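Local coordinates for protein pyruvate kinase (Cryptosporidium parvum, PDB 4DRS) that probably catalyses the last step of glycolysis, transferring the phosphoryl group of phosphoenolpyruvate to ADP to give pyruvate and ATP, at residues K470-N475 with S485-L490; I429-T434 with H478-V483; H101-I106 with G462-R467. All coordinates share one frame; numbering follows the deposited sequence.

Interaction 1: K470-N475 with S485-L490. With SO4 (sulfate ion), chain D.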
ATOM      1  N   LYS A 470      10.639  30.215   2.788  1.00 41.43           N
ATOM      2  CA  LYS A 470      11.538  31.339   2.997  1.00 44.05           C
ATOM      3  C   LYS A 470      11.382  32.246   1.781  1.00 44.18           C
ATOM      4  O   LYS A 470      11.129  31.757   0.678  1.00 43.93           O
ATOM      5  CB  LYS A 470      12.982  30.850   3.150  1.00 46.57           C
ATOM      6  CG  LYS A 470      14.009  31.962   3.320  1.00 51.49           C
ATOM      7  CD  LYS A 470      15.411  31.423   3.567  1.00 53.64           C
ATOM      8  CE  LYS A 470      16.410  32.549   3.804  1.00 56.16           C
ATOM      9  NZ  LYS A 470      16.273  33.216   5.133  1.00 57.31           N
ATOM     10  N   THR A 471      11.519  33.555   1.972  1.00 44.39           N
ATOM     11  CA  THR A 471      11.277  34.503   0.885  1.00 45.00           C
ATOM     12  C   THR A 471      12.485  35.378   0.529  1.00 46.66           C
ATOM     13  O   THR A 471      13.212  35.844   1.408  1.00 47.49           O
ATOM     14  CB  THR A 471      10.084  35.421   1.201  1.00 45.51           C
ATOM     15  OG1 THR A 471      10.334  36.116   2.428  1.00 48.41           O
ATOM     16  CG2 THR A 471       8.791  34.621   1.328  1.00 43.70           C
ATOM     17  N   TYR A 472      12.691  35.588  -0.769  1.00 47.02           N
ATOM     18  CA  TYR A 472      13.651  36.576  -1.256  1.00 48.25           C
ATOM     19  C   TYR A 472      12.899  37.697  -1.955  1.00 47.93           C
ATOM     20  O   TYR A 472      12.216  37.460  -2.955  1.00 46.57           O
ATOM     21  CB  TYR A 472      14.670  35.961  -2.227  1.00 50.13           C
ATOM     22  CG  TYR A 472      15.634  34.939  -1.638  1.00 51.89           C
ATOM     23  CD1 TYR A 472      16.365  34.095  -2.476  1.00 52.42           C
ATOM     24  CD2 TYR A 472      15.821  34.813  -0.255  1.00 52.40           C
ATOM     25  CE1 TYR A 472      17.250  33.161  -1.962  1.00 52.99           C
ATOM     26  CE2 TYR A 472      16.704  33.878   0.267  1.00 52.98           C
ATOM     27  CZ  TYR A 472      17.413  33.055  -0.593  1.00 53.59           C
ATOM     28  OH  TYR A 472      18.292  32.123  -0.098  1.00 54.98           O
ATOM     29  N   VAL A 473      13.013  38.909  -1.417  1.00 48.63           N
ATOM     30  CA  VAL A 473      12.394  40.086  -2.018  1.00 51.10           C
ATOM     31  C   VAL A 473      13.362  40.738  -3.003  1.00 54.33           C
ATOM     32  O   VAL A 473      14.508  41.035  -2.658  1.00 55.27           O
ATOM     33  CB  VAL A 473      11.949  41.120  -0.959  1.00 51.04           C
ATOM     34  CG1 VAL A 473      11.284  42.317  -1.624  1.00 50.87           C
ATOM     35  CG2 VAL A 473      11.007  40.483   0.052  1.00 48.68           C
ATOM     36  N   LEU A 474      12.892  40.958  -4.227  1.00 56.94           N
ATOM     37  CA  LEU A 474      13.733  41.509  -5.283  1.00 60.77           C
ATOM     38  C   LEU A 474      13.190  42.827  -5.830  1.00 64.54           C
ATOM     39  O   LEU A 474      12.013  43.152  -5.647  1.00 64.41           O
ATOM     40  CB  LEU A 474      13.905  40.487  -6.412  1.00 60.19           C
ATOM     41  CG  LEU A 474      14.551  39.149  -6.023  1.00 59.67           C
ATOM     42  CD1 LEU A 474      14.390  38.121  -7.130  1.00 58.98           C
ATOM     43  CD2 LEU A 474      16.021  39.325  -5.666  1.00 60.89           C
ATOM     44  N   ASN A 475      14.064  43.588  -6.488  1.00 68.72           N
ATOM     45  CA  ASN A 475      13.662  44.807  -7.190  1.00 71.64           C
ATOM     46  C   ASN A 475      12.774  44.483  -8.391  1.00 70.92           C
ATOM     47  O   ASN A 475      11.745  45.125  -8.605  1.00 70.37           O
ATOM     48  CB  ASN A 475      14.891  45.634  -7.614  1.00 75.80           C
ATOM     49  CG  ASN A 475      15.861  44.852  -8.492  1.00 79.69           C
ATOM     50  OD1 ASN A 475      16.304  43.755  -8.134  1.00 80.61           O
ATOM     51  ND2 ASN A 475      16.201  45.419  -9.650  1.00 80.74           N
ATOM     52  N   SER A 485      19.457  32.657 -10.680  1.00 58.62           N
ATOM     53  CA  SER A 485      20.889  32.791 -10.405  1.00 59.18           C
ATOM     54  C   SER A 485      21.143  33.480  -9.069  1.00 58.55           C
ATOM     55  O   SER A 485      21.872  32.956  -8.227  1.00 59.64           O
ATOM     56  CB  SER A 485      21.594  33.559 -11.526  1.00 61.31           C
ATOM     57  OG  SER A 485      21.431  32.909 -12.771  1.00 62.97           O
ATOM     58  N   ASN A 486      20.534  34.650  -8.878  1.00 57.47           N
ATOM     59  CA  ASN A 486      20.674  35.391  -7.627  1.00 57.95           C
ATOM     60  C   ASN A 486      20.174  34.586  -6.431  1.00 57.06           C
ATOM     61  O   ASN A 486      20.808  34.585  -5.373  1.00 57.37           O
ATOM     62  CB  ASN A 486      19.941  36.736  -7.701  1.00 58.33           C
ATOM     63  CG  ASN A 486      20.517  37.667  -8.756  1.00 59.73           C
ATOM     64  OD1 ASN A 486      21.597  37.429  -9.300  1.00 60.90           O
ATOM     65  ND2 ASN A 486      19.791  38.739  -9.049  1.00 60.16           N
ATOM     66  N   ALA A 487      19.051  33.891  -6.614  1.00 55.58           N
ATOM     67  CA  ALA A 487      18.445  33.082  -5.556  1.00 54.73           C
ATOM     68  C   ALA A 487      19.334  31.906  -5.146  1.00 54.78           C
ATOM     69  O   ALA A 487      19.463  31.608  -3.961  1.00 53.83           O
ATOM     70  CB  ALA A 487      17.063  32.599  -5.971  1.00 54.06           C
ATOM     71  N   LEU A 488      19.949  31.251  -6.128  1.00 55.48           N
ATOM     72  CA  LEU A 488      20.910  30.181  -5.858  1.00 56.43           C
ATOM     73  C   LEU A 488      22.195  30.708  -5.209  1.00 58.95           C
ATOM     74  O   LEU A 488      22.780  30.044  -4.347  1.00 59.34           O
ATOM     75  CB  LEU A 488      21.246  29.418  -7.141  1.00 56.75           C
ATOM     76  CG  LEU A 488      20.192  28.468  -7.716  1.00 55.15           C
ATOM     77  CD1 LEU A 488      20.541  28.118  -9.156  1.00 55.82           C
ATOM     78  CD2 LEU A 488      20.059  27.208  -6.872  1.00 53.62           C
ATOM     79  N   ALA A 489      22.629  31.899  -5.625  1.00 59.74           N
ATOM     80  CA  ALA A 489      23.813  32.534  -5.047  1.00 62.04           C
ATOM     81  C   ALA A 489      23.554  32.949  -3.600  1.00 62.65           C
ATOM     82  O   ALA A 489      24.371  32.677  -2.713  1.00 63.47           O
ATOM     83  CB  ALA A 489      24.250  33.731  -5.884  1.00 62.77           C
ATOM     84  N   LEU A 490      22.412  33.592  -3.366  1.00 62.20           N
ATOM     85  CA  LEU A 490      22.022  34.001  -2.020  1.00 62.53           C
ATOM     86  C   LEU A 490      21.797  32.789  -1.113  1.00 62.56           C
ATOM     87  O   LEU A 490      22.204  32.805   0.052  1.00 63.94           O
ATOM     88  CB  LEU A 490      20.785  34.910  -2.054  1.00 61.92           C
ATOM     89  CG  LEU A 490      20.282  35.566  -0.757  1.00 62.89           C
ATOM     90  CD1 LEU A 490      21.397  36.251   0.026  1.00 64.69           C
ATOM     91  CD2 LEU A 490      19.171  36.560  -1.062  1.00 62.49           C
TER
HETATM   92  S   SO4 D 602      12.783  34.480   5.777  1.00 64.51           S
HETATM   93  O1  SO4 D 602      13.993  34.850   5.010  1.00 66.39           O
HETATM   94  O2  SO4 D 602      12.893  33.083   6.253  1.00 63.05           O
HETATM   95  O3  SO4 D 602      12.678  35.389   6.946  1.00 66.28           O
HETATM   96  O4  SO4 D 602      11.597  34.619   4.896  1.00 59.06           O
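Y472 lays its ring under L490 and turns one ring edge to A487, a compact example of an aromatic residue fitting a strand to the helix above it. From CB, which points at the helix, the ring leaves with CG anti to its own carbonyl carbon (chi1 -66°). Along one edge CD1 rests 3.9 Å from A487 CB, and CE1 then faces A487 O at 3.4 Å, the oxygen lying in the ring plane, where it may be weakly attracted to the polarised edge C-H. Over one face comes the L490 branch: CD2 stands 3.7 Å from the Y472 ring centroid, only 3° off the normal, a nearly axial CH-pi contact, while L490 CG sits 3.8 Å from Y472 CZ. Strand 469-473 borders the sheet of the C-terminal alpha/beta domain, and helix 480-493 is the helix of the beta-alpha-beta crossover that returns the chain to strand 502-506. At the tip, Y472 OH passes L490 C at 3.7 Å and hydrogen-bonds E494 OE1, farther along the chain, which fixes the hydroxyl end of the ring. Away from the helix, K470 NZ donates to sulfate O1 at 2.8 Å, its extended chain bending at the last torsion, and T471 holds sulfate O4 through both N and OG1, the N bond being 3.1 Å long.

Interaction 2: I429-T434 with H478-V483; sequences ITITET and HHSEVV. With SO4 (sulfate ion), chain C.
The backbones come closest where I431 ends its strand and S480 begins its helix, CA to CA 7.7 Å, too far for main-chain bonds, so side chains must bridge the gap. I431 does most of this. Its CG1 lies anti to the carbonyl carbon (chi1 -61°), which sends the ethyl branch out to the helix, where it meets V483 tip to tip: I431 CG1 stands 3.8 Å from V483 CG1. The terminal CD1 of I431 also touches the backbone of S480, 3.9 Å from its CA. H479 occupies the N-cap position of this helix, its O accepting the bond from V483 N. V483 also packs on C453 and L474, and I431 on I477, extending the apolar patch. Past I431 the chain turns into a loop that grips a sulfate ion. T434 OG1 donates to sulfate O3 at 2.6 Å, and the same oxygen receives T434 N at 3.0 Å and a longer bond from E433 N. T432 OG1 lies equally near O2 and O3 with a single proton to give, while T437 OG1 binds the ion from helix 436-443. The loop probably corresponds to the one holding an effector phosphate in allosteric relatives, a place the sulfate, probably from the crystallisation liquor, may occupy. The contact thus divides its labour: apolar packing fixes the strand end, and the hydroxyls and amides beyond it suit an anion.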
ATOM      1  N   ILE A 429      12.603  26.494  -5.662  1.00 39.23           N
ATOM      2  CA  ILE A 429      12.529  27.940  -5.847  1.00 39.92           C
ATOM      3  C   ILE A 429      11.322  28.292  -6.711  1.00 41.14           C
ATOM      4  O   ILE A 429      11.140  27.723  -7.788  1.00 42.00           O
ATOM      5  CB  ILE A 429      13.822  28.511  -6.470  1.00 39.30           C
ATOM      6  CG1 ILE A 429      15.038  28.106  -5.637  1.00 39.58           C
ATOM      7  CG2 ILE A 429      13.743  30.030  -6.589  1.00 39.31           C
ATOM      8  CD1 ILE A 429      16.369  28.365  -6.317  1.00 40.96           C
ATOM      9  N   THR A 430      10.498  29.219  -6.228  1.00 41.59           N
ATOM     10  CA  THR A 430       9.315  29.643  -6.970  1.00 43.52           C
ATOM     11  C   THR A 430       9.279  31.157  -7.204  1.00 44.72           C
ATOM     12  O   THR A 430       9.389  31.946  -6.267  1.00 45.35           O
ATOM     13  CB  THR A 430       7.999  29.136  -6.322  1.00 43.57           C
ATOM     14  OG1 THR A 430       6.879  29.563  -7.106  1.00 45.19           O
ATOM     15  CG2 THR A 430       7.836  29.646  -4.891  1.00 42.78           C
ATOM     16  N   ILE A 431       9.159  31.547  -8.466  1.00 45.81           N
ATOM     17  CA  ILE A 431       9.013  32.950  -8.826  1.00 47.77           C
ATOM     18  C   ILE A 431       7.519  33.242  -8.828  1.00 48.19           C
ATOM     19  O   ILE A 431       6.768  32.659  -9.603  1.00 48.14           O
ATOM     20  CB  ILE A 431       9.644  33.257 -10.207  1.00 49.21           C
ATOM     21  CG1 ILE A 431      11.150  32.963 -10.191  1.00 50.07           C
ATOM     22  CG2 ILE A 431       9.395  34.702 -10.613  1.00 49.24           C
ATOM     23  CD1 ILE A 431      11.804  32.996 -11.559  1.00 51.35           C
ATOM     24  N   THR A 432       7.094  34.133  -7.939  1.00 49.77           N
ATOM     25  CA  THR A 432       5.675  34.389  -7.727  1.00 51.41           C
ATOM     26  C   THR A 432       5.384  35.872  -7.510  1.00 53.39           C
ATOM     27  O   THR A 432       6.194  36.595  -6.930  1.00 54.32           O
ATOM     28  CB  THR A 432       5.111  33.541  -6.560  1.00 51.39           C
ATOM     29  OG1 THR A 432       3.702  33.764  -6.436  1.00 52.67           O
ATOM     30  CG2 THR A 432       5.805  33.873  -5.234  1.00 50.39           C
ATOM     31  N   GLU A 433       4.227  36.315  -7.992  1.00 56.02           N
ATOM     32  CA  GLU A 433       3.803  37.699  -7.826  1.00 58.77           C
ATOM     33  C   GLU A 433       2.701  37.813  -6.771  1.00 56.66           C
ATOM     34  O   GLU A 433       2.405  38.910  -6.297  1.00 57.00           O
ATOM     35  CB  GLU A 433       3.325  38.282  -9.163  1.00 64.63           C
ATOM     36  CG  GLU A 433       3.368  39.808  -9.229  1.00 71.24           C
ATOM     37  CD  GLU A 433       2.366  40.402 -10.216  1.00 76.11           C
ATOM     38  OE1 GLU A 433       1.247  39.855 -10.346  1.00 78.38           O
ATOM     39  OE2 GLU A 433       2.690  41.431 -10.850  1.00 78.18           O
ATOM     40  N   THR A 434       2.098  36.679  -6.409  1.00 53.56           N
ATOM     41  CA  THR A 434       1.001  36.655  -5.437  1.00 52.44           C
ATOM     42  C   THR A 434       1.278  35.748  -4.242  1.00 50.12           C
ATOM     43  O   THR A 434       0.633  35.880  -3.205  1.00 50.77           O
ATOM     44  CB  THR A 434      -0.338  36.209  -6.073  1.00 54.22           C
ATOM     45  OG1 THR A 434      -0.222  34.866  -6.560  1.00 54.78           O
ATOM     46  CG2 THR A 434      -0.756  37.143  -7.212  1.00 54.13           C
ATOM     47  N   HIS A 478      11.249  39.971 -13.510  1.00 78.78           N
ATOM     48  CA  HIS A 478      10.998  39.770 -14.941  1.00 81.37           C
ATOM     49  C   HIS A 478      11.922  38.797 -15.624  1.00 80.76           C
ATOM     50  O   HIS A 478      11.490  38.054 -16.513  1.00 79.57           O
ATOM     51  CB  HIS A 478      11.003  41.106 -15.683  1.00 85.67           C
ATOM     52  CG  HIS A 478       9.877  42.033 -15.284  1.00 88.41           C
ATOM     53  ND1 HIS A 478       8.580  41.669 -15.349  1.00 88.48           N
ATOM     54  CD2 HIS A 478       9.893  43.347 -14.816  1.00 89.81           C
ATOM     55  CE1 HIS A 478       7.806  42.691 -14.937  1.00 89.76           C
ATOM     56  NE2 HIS A 478       8.610  43.718 -14.613  1.00 91.02           N
ATOM     57  N   HIS A 479      13.196  38.793 -15.232  1.00 79.04           N
ATOM     58  CA  HIS A 479      14.181  37.904 -15.855  1.00 78.27           C
ATOM     59  C   HIS A 479      14.387  36.625 -15.083  1.00 73.39           C
ATOM     60  O   HIS A 479      15.214  36.568 -14.169  1.00 71.55           O
ATOM     61  CB  HIS A 479      15.506  38.634 -16.094  1.00 81.32           C
ATOM     62  CG  HIS A 479      15.381  39.847 -16.991  1.00 85.50           C
ATOM     63  ND1 HIS A 479      14.964  39.763 -18.271  1.00 87.30           N
ATOM     64  CD2 HIS A 479      15.644  41.196 -16.749  1.00 86.76           C
ATOM     65  CE1 HIS A 479      14.952  40.994 -18.818  1.00 88.67           C
ATOM     66  NE2 HIS A 479      15.369  41.870 -17.886  1.00 88.32           N
ATOM     67  N   SER A 480      13.627  35.593 -15.455  1.00 70.27           N
ATOM     68  CA  SER A 480      13.664  34.281 -14.795  1.00 69.38           C
ATOM     69  C   SER A 480      15.081  33.775 -14.516  1.00 69.89           C
ATOM     70  O   SER A 480      15.402  33.418 -13.380  1.00 68.16           O
ATOM     71  CB  SER A 480      12.902  33.236 -15.618  1.00 68.91           C
ATOM     72  OG  SER A 480      11.521  33.538 -15.690  1.00 71.29           O
ATOM     73  N   GLU A 481      15.914  33.760 -15.557  1.00 71.37           N
ATOM     74  CA  GLU A 481      17.291  33.266 -15.473  1.00 72.30           C
ATOM     75  C   GLU A 481      18.082  33.984 -14.379  1.00 69.87           C
ATOM     76  O   GLU A 481      18.699  33.339 -13.527  1.00 69.19           O
ATOM     77  CB  GLU A 481      18.010  33.408 -16.824  1.00 77.75           C
ATOM     78  CG  GLU A 481      17.170  33.065 -18.052  1.00 83.02           C
ATOM     79  CD  GLU A 481      16.749  31.606 -18.104  1.00 85.39           C
ATOM     80  OE1 GLU A 481      17.636  30.730 -18.207  1.00 87.73           O
ATOM     81  OE2 GLU A 481      15.528  31.338 -18.056  1.00 86.47           O
ATOM     82  N   VAL A 482      18.044  35.315 -14.406  1.00 67.55           N
ATOM     83  CA  VAL A 482      18.750  36.158 -13.435  1.00 66.36           C
ATOM     84  C   VAL A 482      18.228  35.932 -12.014  1.00 62.96           C
ATOM     85  O   VAL A 482      19.015  35.737 -11.081  1.00 61.12           O
ATOM     86  CB  VAL A 482      18.651  37.662 -13.806  1.00 68.19           C
ATOM     87  CG1 VAL A 482      19.385  38.529 -12.790  1.00 67.68           C
ATOM     88  CG2 VAL A 482      19.196  37.913 -15.207  1.00 69.61           C
ATOM     89  N   VAL A 483      16.901  35.957 -11.866  1.00 60.98           N
ATOM     90  CA  VAL A 483      16.234  35.729 -10.581  1.00 58.81           C
ATOM     91  C   VAL A 483      16.699  34.419  -9.940  1.00 57.18           C
ATOM     92  O   VAL A 483      17.044  34.394  -8.761  1.00 57.89           O
ATOM     93  CB  VAL A 483      14.693  35.735 -10.727  1.00 58.41           C
ATOM     94  CG1 VAL A 483      14.017  35.271  -9.443  1.00 56.27           C
ATOM     95  CG2 VAL A 483      14.197  37.122 -11.111  1.00 59.22           C
TER
HETATM   96  S   SO4 C 601       1.802  32.902  -8.813  1.00 55.30           S
HETATM   97  O1  SO4 C 601       2.775  32.966  -9.921  1.00 56.65           O
HETATM   98  O2  SO4 C 601       2.279  31.911  -7.830  1.00 54.00           O
HETATM   99  O3  SO4 C 601       1.690  34.222  -8.155  1.00 57.00           O
HETATM  100  O4  SO4 C 601       0.465  32.528  -9.321  1.00 54.25           O

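Interaction 3: H101-I106 with G462-R467. With SO4 (sulfate ion), chain D.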
ATOM      1  N   HIS A 101      17.981  40.171   5.907  1.00 50.97           N
ATOM      2  CA  HIS A 101      17.818  38.795   5.418  1.00 53.26           C
ATOM      3  C   HIS A 101      16.629  38.087   6.022  1.00 52.27           C
ATOM      4  O   HIS A 101      16.454  36.878   5.837  1.00 52.69           O
ATOM      5  CB  HIS A 101      19.092  37.976   5.635  1.00 56.18           C
ATOM      6  CG  HIS A 101      20.278  38.454   4.822  1.00 60.10           C
ATOM      7  ND1 HIS A 101      20.170  38.831   3.529  1.00 61.71           N
ATOM      8  CD2 HIS A 101      21.628  38.586   5.160  1.00 60.41           C
ATOM      9  CE1 HIS A 101      21.383  39.203   3.068  1.00 63.02           C
ATOM     10  NE2 HIS A 101      22.274  39.050   4.065  1.00 62.26           N
ATOM     11  N   SER A 102      15.802  38.831   6.751  1.00 49.37           N
ATOM     12  CA  SER A 102      14.594  38.277   7.343  1.00 47.71           C
ATOM     13  C   SER A 102      13.368  39.042   6.879  1.00 45.79           C
ATOM     14  O   SER A 102      13.452  40.221   6.537  1.00 46.27           O
ATOM     15  CB  SER A 102      14.675  38.288   8.873  1.00 47.61           C
ATOM     16  OG  SER A 102      15.510  37.240   9.342  1.00 48.40           O
ATOM     17  N   THR A 103      12.238  38.344   6.851  1.00 43.88           N
ATOM     18  CA  THR A 103      10.946  38.952   6.566  1.00 41.88           C
ATOM     19  C   THR A 103      10.066  38.710   7.783  1.00 40.12           C
ATOM     20  O   THR A 103       9.961  37.580   8.258  1.00 40.64           O
ATOM     21  CB  THR A 103      10.305  38.353   5.296  1.00 41.70           C
ATOM     22  OG1 THR A 103      11.234  38.427   4.207  1.00 42.68           O
ATOM     23  CG2 THR A 103       9.048  39.114   4.913  1.00 41.34           C
ATOM     24  N   VAL A 104       9.458  39.774   8.301  1.00 39.10           N
ATOM     25  CA  VAL A 104       8.573  39.668   9.462  1.00 37.45           C
ATOM     26  C   VAL A 104       7.162  40.106   9.081  1.00 37.14           C
ATOM     27  O   VAL A 104       6.963  41.221   8.596  1.00 37.44           O
ATOM     28  CB  VAL A 104       9.087  40.507  10.657  1.00 36.79           C
ATOM     29  CG1 VAL A 104       8.159  40.378  11.859  1.00 35.69           C
ATOM     30  CG2 VAL A 104      10.503  40.099  11.040  1.00 36.69           C
ATOM     31  N   GLY A 105       6.188  39.224   9.296  1.00 36.23           N
ATOM     32  CA  GLY A 105       4.787  39.580   9.105  1.00 35.67           C
ATOM     33  C   GLY A 105       4.225  40.176  10.381  1.00 35.76           C
ATOM     34  O   GLY A 105       4.711  39.882  11.480  1.00 35.92           O
ATOM     35  N   ILE A 106       3.205  41.021  10.244  1.00 35.36           N
ATOM     36  CA  ILE A 106       2.561  41.633  11.408  1.00 34.72           C
ATOM     37  C   ILE A 106       1.071  41.300  11.445  1.00 34.93           C
ATOM     38  O   ILE A 106       0.360  41.486  10.455  1.00 34.78           O
ATOM     39  CB  ILE A 106       2.802  43.159  11.489  1.00 34.07           C
ATOM     40  CG1 ILE A 106       4.298  43.464  11.360  1.00 34.15           C
ATOM     41  CG2 ILE A 106       2.278  43.713  12.807  1.00 33.40           C
ATOM     42  CD1 ILE A 106       4.641  44.930  11.215  1.00 34.15           C
ATOM     43  N   GLY A 462       3.093  37.941   3.759  1.00 36.02           N
ATOM     44  CA  GLY A 462       1.918  37.089   3.734  1.00 36.32           C
ATOM     45  C   GLY A 462       2.293  35.626   3.848  1.00 36.35           C
ATOM     46  O   GLY A 462       1.554  34.831   4.432  1.00 37.16           O
ATOM     47  N   LEU A 463       3.457  35.279   3.303  1.00 36.02           N
ATOM     48  CA  LEU A 463       3.929  33.898   3.276  1.00 35.47           C
ATOM     49  C   LEU A 463       4.551  33.429   4.594  1.00 36.36           C
ATOM     50  O   LEU A 463       4.987  32.277   4.707  1.00 37.08           O
ATOM     51  CB  LEU A 463       4.921  33.699   2.129  1.00 34.41           C
ATOM     52  CG  LEU A 463       4.358  33.616   0.706  1.00 34.13           C
ATOM     53  CD1 LEU A 463       5.489  33.706  -0.304  1.00 33.32           C
ATOM     54  CD2 LEU A 463       3.539  32.347   0.482  1.00 33.86           C
ATOM     55  N   LYS A 464       4.580  34.308   5.590  1.00 36.84           N
ATOM     56  CA  LYS A 464       5.222  33.988   6.858  1.00 37.51           C
ATOM     57  C   LYS A 464       4.393  33.058   7.740  1.00 37.54           C
ATOM     58  O   LYS A 464       4.833  32.679   8.824  1.00 37.33           O
ATOM     59  CB  LYS A 464       5.645  35.255   7.606  1.00 38.72           C
ATOM     60  CG  LYS A 464       6.726  36.075   6.899  1.00 39.91           C
ATOM     61  CD  LYS A 464       7.785  35.222   6.206  1.00 40.55           C
ATOM     62  CE  LYS A 464       8.695  34.492   7.187  1.00 42.39           C
ATOM     63  NZ  LYS A 464       9.318  33.289   6.553  1.00 42.76           N
ATOM     64  N   ILE A 465       3.203  32.689   7.267  1.00 36.93           N
ATOM     65  CA  ILE A 465       2.377  31.692   7.948  1.00 37.55           C
ATOM     66  C   ILE A 465       2.326  30.348   7.201  1.00 37.47           C
ATOM     67  O   ILE A 465       1.646  29.414   7.634  1.00 38.19           O
ATOM     68  CB  ILE A 465       0.943  32.198   8.210  1.00 37.99           C
ATOM     69  CG1 ILE A 465       0.324  32.755   6.921  1.00 37.53           C
ATOM     70  CG2 ILE A 465       0.933  33.210   9.355  1.00 38.61           C
ATOM     71  CD1 ILE A 465      -1.192  32.772   6.930  1.00 38.59           C
ATOM     72  N   ALA A 466       3.046  30.256   6.085  1.00 36.29           N
ATOM     73  CA  ALA A 466       3.097  29.025   5.299  1.00 35.89           C
ATOM     74  C   ALA A 466       4.328  28.202   5.669  1.00 35.62           C
ATOM     75  O   ALA A 466       5.454  28.709   5.626  1.00 35.28           O
ATOM     76  CB  ALA A 466       3.096  29.345   3.810  1.00 35.09           C
ATOM     77  N   ARG A 467       4.108  26.936   6.021  1.00 35.21           N
ATOM     78  CA  ARG A 467       5.194  26.059   6.452  1.00 35.37           C
ATOM     79  C   ARG A 467       6.272  25.893   5.381  1.00 35.29           C
ATOM     80  O   ARG A 467       5.966  25.689   4.194  1.00 34.89           O
ATOM     81  CB  ARG A 467       4.664  24.685   6.868  1.00 35.68           C
ATOM     82  CG  ARG A 467       5.726  23.825   7.532  1.00 36.21           C
ATOM     83  CD  ARG A 467       5.344  22.361   7.604  1.00 36.44           C
ATOM     84  NE  ARG A 467       4.513  22.073   8.763  1.00 37.27           N
ATOM     85  CZ  ARG A 467       4.392  20.873   9.323  1.00 37.97           C
ATOM     86  NH1 ARG A 467       5.064  19.835   8.840  1.00 37.98           N
ATOM     87  NH2 ARG A 467       3.601  20.713  10.376  1.00 38.39           N
TER
HETATM   88  S   SO4 D 602      12.783  34.480   5.777  1.00 64.51           S
HETATM   89  O1  SO4 D 602      13.993  34.850   5.010  1.00 66.39           O
HETATM   90  O2  SO4 D 602      12.893  33.083   6.253  1.00 63.05           O
HETATM   91  O3  SO4 D 602      12.678  35.389   6.946  1.00 66.28           O
HETATM   92  O4  SO4 D 602      11.597  34.619   4.896  1.00 59.06           O
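At the junction of the TIM barrel and the alpha/beta domain, K464, in the loop after helix 457-462, lies against T103 and G105 at the entry to barrel strand 105-109. Its CG sits 4.0 Å from G105 N; CD packs 4.1 Å from T103 CB; and CE comes within 3.5 Å of T103 O. Bends at chi2 (-38°) and chi3 (-70°) shape the chain so that it runs past T103 O and brings the ammonium to a sulfate ion, K464 NZ giving a hydrogen bond of 3.1 Å to sulfate O4 and a further, weak one to V469 O. On the barrel side T103 N donates to sulfate O3 at 3.0 Å in a fairly straight bond (164°). The anion is therefore held from both domains, and the lysine's positive charge would be partly balanced by it. G105, without a side chain, leaves room for the two backbones to draw together, its CA being 6.0 Å from K464 CA. T103 OG1 hydrogen-bonds T471 OG1 of strand 469-473, which also binds this sulfate, so the two domains meet directly beside the ion. R74, which binds ADP in another crystal structure of this protein but has none here, lies about 9 Å from G105. Around the contact, S102 and V104 rest on I66 of helix 59-68, G105 pairs with S71 and A73 beside it in the barrel, I106 packs on helix 82-97, and L463 leans on A438 and R439 of helix 436-443.

Overall arrangement
Interactions 1 and 2 lie within the C-terminal alpha/beta domain, their centres about 9 Å apart, and pack helix 480-493 against two strands of one sheet: 469-473 at its edge and 427-431 further in. They touch directly, L474 CD1 meeting V483 CG1 at 3.7 Å. Interaction 3, about 15 Å from interaction 1 between centres and 18 Å from interaction 2, joins this domain to the TIM barrel. Along the chain the segments run 101-106, 429-434, 462-467, 470-475, 478-483, 485-490, so interaction 2 overlaps both others, which follow one another. Interactions 1 and 3 share one sulfate and the T471-T103 hydroxyl bond, linking the domain's interior to its interface.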